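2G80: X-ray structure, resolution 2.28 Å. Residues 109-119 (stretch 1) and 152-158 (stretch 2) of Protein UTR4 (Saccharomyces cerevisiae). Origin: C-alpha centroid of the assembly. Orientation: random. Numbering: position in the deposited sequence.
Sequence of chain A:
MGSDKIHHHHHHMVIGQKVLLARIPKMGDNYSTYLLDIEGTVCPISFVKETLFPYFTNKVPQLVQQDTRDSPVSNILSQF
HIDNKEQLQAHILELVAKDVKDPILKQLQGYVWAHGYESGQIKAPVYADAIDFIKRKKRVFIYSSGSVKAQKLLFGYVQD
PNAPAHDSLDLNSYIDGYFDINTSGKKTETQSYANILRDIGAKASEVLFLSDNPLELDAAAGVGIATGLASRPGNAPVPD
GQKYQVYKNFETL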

# COMPACT_ATOMS: atom_id res chain seq x y z
N GLN A 109 -1.49 0.74 -14.05
CA GLN A 109 -1.87 -0.16 -12.95
C GLN A 109 -3.08 0.33 -12.16
O GLN A 109 -3.96 -0.46 -11.87
N GLY A 110 -3.10 1.62 -11.84
CA GLY A 110 -4.19 2.26 -11.15
C GLY A 110 -5.49 2.11 -11.91
O GLY A 110 -6.50 1.72 -11.33
N TYR A 111 -5.44 2.41 -13.21
CA TYR A 111 -6.59 2.31 -14.09
C TYR A 111 -7.16 0.86 -14.14
O TYR A 111 -8.36 0.65 -14.00
N VAL A 112 -6.28 -0.10 -14.35
CA VAL A 112 -6.67 -1.53 -14.44
C VAL A 112 -7.19 -2.06 -13.07
O VAL A 112 -8.23 -2.76 -13.02
N TRP A 113 -6.48 -1.73 -12.00
CA TRP A 113 -6.86 -2.14 -10.65
C TRP A 113 -8.16 -1.50 -10.23
O TRP A 113 -9.00 -2.20 -9.67
N ALA A 114 -8.37 -0.23 -10.56
CA ALA A 114 -9.64 0.42 -10.22
C ALA A 114 -10.84 -0.34 -10.76
O ALA A 114 -11.79 -0.57 -10.03
N HIS A 115 -10.77 -0.76 -12.02
CA HIS A 115 -11.82 -1.54 -12.67
C HIS A 115 -11.90 -2.92 -12.04
O HIS A 115 -12.98 -3.44 -11.88
N GLY A 116 -10.75 -3.53 -11.75
CA GLY A 116 -10.69 -4.83 -11.04
C GLY A 116 -11.41 -4.79 -9.69
O GLY A 116 -12.23 -5.64 -9.39
N TYR A 117 -11.10 -3.78 -8.89
CA TYR A 117 -11.78 -3.57 -7.61
C TYR A 117 -13.28 -3.28 -7.77
O TYR A 117 -14.12 -3.96 -7.14
N GLU A 118 -13.62 -2.32 -8.64
CA GLU A 118 -15.03 -1.91 -8.88
C GLU A 118 -15.94 -2.97 -9.45
O GLU A 118 -17.13 -3.00 -9.16
N SER A 119 -15.37 -3.82 -10.31
CA SER A 119 -16.07 -4.97 -10.86
C SER A 119 -16.14 -6.20 -9.92
O SER A 119 -16.77 -7.20 -10.28
N LYS A 152 -5.82 4.64 -1.24
CA LYS A 152 -7.24 4.94 -1.13
C LYS A 152 -8.14 3.91 -1.84
O LYS A 152 -9.19 3.52 -1.33
N LEU A 153 -7.69 3.51 -3.03
CA LEU A 153 -8.33 2.47 -3.82
C LEU A 153 -8.30 1.13 -3.09
O LEU A 153 -9.33 0.46 -2.96
N LEU A 154 -7.14 0.76 -2.54
CA LEU A 154 -7.02 -0.50 -1.71
C LEU A 154 -7.97 -0.52 -0.51
O LEU A 154 -8.66 -1.52 -0.28
N PHE A 155 -7.97 0.56 0.27
CA PHE A 155 -8.86 0.68 1.43
C PHE A 155 -10.33 0.91 1.12
O PHE A 155 -11.16 0.79 2.02
N GLY A 156 -10.66 1.24 -0.13
CA GLY A 156 -12.05 1.34 -0.54
C GLY A 156 -12.73 0.01 -0.85
O GLY A 156 -13.97 -0.03 -0.95
N TYR A 157 -11.94 -1.06 -1.04
CA TYR A 157 -12.43 -2.39 -1.51
C TYR A 157 -11.75 -3.55 -0.78
O TYR A 157 -11.09 -4.43 -1.37
N VAL A 158 -12.01 -3.57 0.52
CA VAL A 158 -11.42 -4.50 1.44
C VAL A 158 -12.29 -5.75 1.51
O VAL A 158 -13.52 -5.67 1.64

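Tyr117 and Leu153 form the apolar centre of this contact, each with its CA-to-CB bond directed toward the opposite stretch. Leu153 adopts chi1 t and chi2 p, and its CG lies 3.6 Å from Tyr117 CD2. Its methyls reach the first helix one to two turns earlier: Leu153 CD1 and CD2 both lie 4.0 Å from Ala114 CB, and Leu153 CD2 also reaches backbone, 3.7 Å from Ala114 N and 4.0 Å from Gly110 O. Trp113 adds little, its C 4.2 Å and its CB 4.3 Å from Leu153 CD2, and its indole leads away.

The helix axes run nearly parallel, at 11°, and come no closer than 10.3 Å; Tyr117, chi1 m, bridges much of this space, with more of its surface covered by the other stretch (106 Å²) than any other residue here. Leu153 O sits over one face of its ring, and Tyr117 OH ends 4.0 Å from Leu154 CA.

Tyr157, also chi1 m, follows the second helix and points back. Its CB is 3.5 Å from Tyr117 CD1, and Tyr117 CB lies 3.9 Å from the Tyr157 ring centroid, 25° off the normal, a CH-pi contact. The two rings, inclined by 17° with centroids 5.7 Å apart, are slid so that they barely overlap.

At the polar edge, Tyr157 OH approaches Glu118 CG at 3.2 Å, a contact with a carbon; Glu118 is chi1 m, chi2 t. No hydrogen bond crosses between the stretches.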

# COMPACT_ATOMS: atom_id res chain seq x y z
CB GLN A 109 -0.70 -0.37 -11.99
CG GLN A 109 0.34 -1.27 -12.61
CD GLN A 109 1.58 -1.47 -11.78
OE1 GLN A 109 1.96 -0.62 -10.96
NE2 GLN A 109 2.25 -2.59 -12.03
CB TYR A 111 -6.19 2.77 -15.50
CG TYR A 111 -7.27 2.66 -16.53
CD1 TYR A 111 -8.17 3.73 -16.74
CD2 TYR A 111 -7.42 1.50 -17.28
CE1 TYR A 111 -9.19 3.63 -17.68
CE2 TYR A 111 -8.46 1.39 -18.23
CZ TYR A 111 -9.33 2.46 -18.42
OH TYR A 111 -10.33 2.37 -19.36
CB VAL A 112 -5.48 -2.39 -14.98
CG1 VAL A 112 -5.79 -3.89 -14.96
CG2 VAL A 112 -5.14 -1.97 -16.42
CB TRP A 113 -5.75 -1.89 -9.61
CG TRP A 113 -4.53 -2.70 -9.79
CD1 TRP A 113 -4.44 -3.95 -10.36
CD2 TRP A 113 -3.20 -2.38 -9.34
NE1 TRP A 113 -3.16 -4.40 -10.31
CE2 TRP A 113 -2.37 -3.47 -9.68
CE3 TRP A 113 -2.64 -1.30 -8.65
CZ2 TRP A 113 -0.99 -3.50 -9.39
CZ3 TRP A 113 -1.26 -1.33 -8.34
CH2 TRP A 113 -0.46 -2.42 -8.72
CB ALA A 114 -9.68 1.92 -10.64
CB HIS A 115 -11.63 -1.62 -14.21
CG HIS A 115 -12.64 -2.50 -14.90
ND1 HIS A 115 -13.94 -2.10 -15.13
CD2 HIS A 115 -12.55 -3.77 -15.37
CE1 HIS A 115 -14.59 -3.08 -15.73
NE2 HIS A 115 -13.78 -4.10 -15.89
CB TYR A 117 -11.14 -2.44 -6.85
CG TYR A 117 -9.79 -2.74 -6.20
CD1 TYR A 117 -9.69 -3.67 -5.17
CD2 TYR A 117 -8.64 -2.02 -6.54
CE1 TYR A 117 -8.47 -3.92 -4.53
CE2 TYR A 117 -7.41 -2.24 -5.90
CZ TYR A 117 -7.34 -3.21 -4.88
OH TYR A 117 -6.16 -3.51 -4.21
CB GLU A 118 -15.09 -0.69 -9.79
CG GLU A 118 -14.63 0.57 -9.13
CD GLU A 118 -14.34 1.72 -10.12
OE1 GLU A 118 -14.76 1.63 -11.30
OE2 GLU A 118 -13.71 2.72 -9.70
CB SER A 119 -15.42 -5.39 -12.19
OG SER A 119 -14.07 -5.76 -12.04
CB LYS A 152 -7.55 6.33 -1.67
CG LYS A 152 -7.11 7.47 -0.81
CD LYS A 152 -7.46 8.80 -1.49
CE LYS A 152 -6.94 10.03 -0.70
NZ LYS A 152 -7.30 11.33 -1.32
CB LEU A 153 -7.62 2.40 -5.19
CG LEU A 153 -8.27 1.59 -6.28
CD1 LEU A 153 -9.62 2.23 -6.68
CD2 LEU A 153 -7.27 1.47 -7.44
CB LEU A 154 -5.57 -0.67 -1.21
CG LEU A 154 -5.19 -1.98 -0.49
CD1 LEU A 154 -3.70 -2.35 -0.72
CD2 LEU A 154 -5.53 -2.04 1.02
CB PHE A 155 -8.32 1.69 2.46
CG PHE A 155 -7.05 1.22 3.12
CD1 PHE A 155 -7.08 0.17 4.01
CD2 PHE A 155 -5.83 1.79 2.80
CE1 PHE A 155 -5.92 -0.31 4.63
CE2 PHE A 155 -4.67 1.31 3.40
CZ PHE A 155 -4.72 0.26 4.33
CB TYR A 157 -12.19 -2.49 -3.03
CG TYR A 157 -12.93 -1.45 -3.84
CD1 TYR A 157 -14.27 -1.64 -4.21
CD2 TYR A 157 -12.30 -0.26 -4.25
CE1 TYR A 157 -14.97 -0.70 -4.95
CE2 TYR A 157 -12.98 0.68 -5.02
CZ TYR A 157 -14.32 0.45 -5.36
OH TYR A 157 -15.04 1.34 -6.08
CB VAL A 158 -11.25 -3.82 2.86
CG1 VAL A 158 -10.78 -4.81 3.90
CG2 VAL A 158 -10.31 -2.63 2.77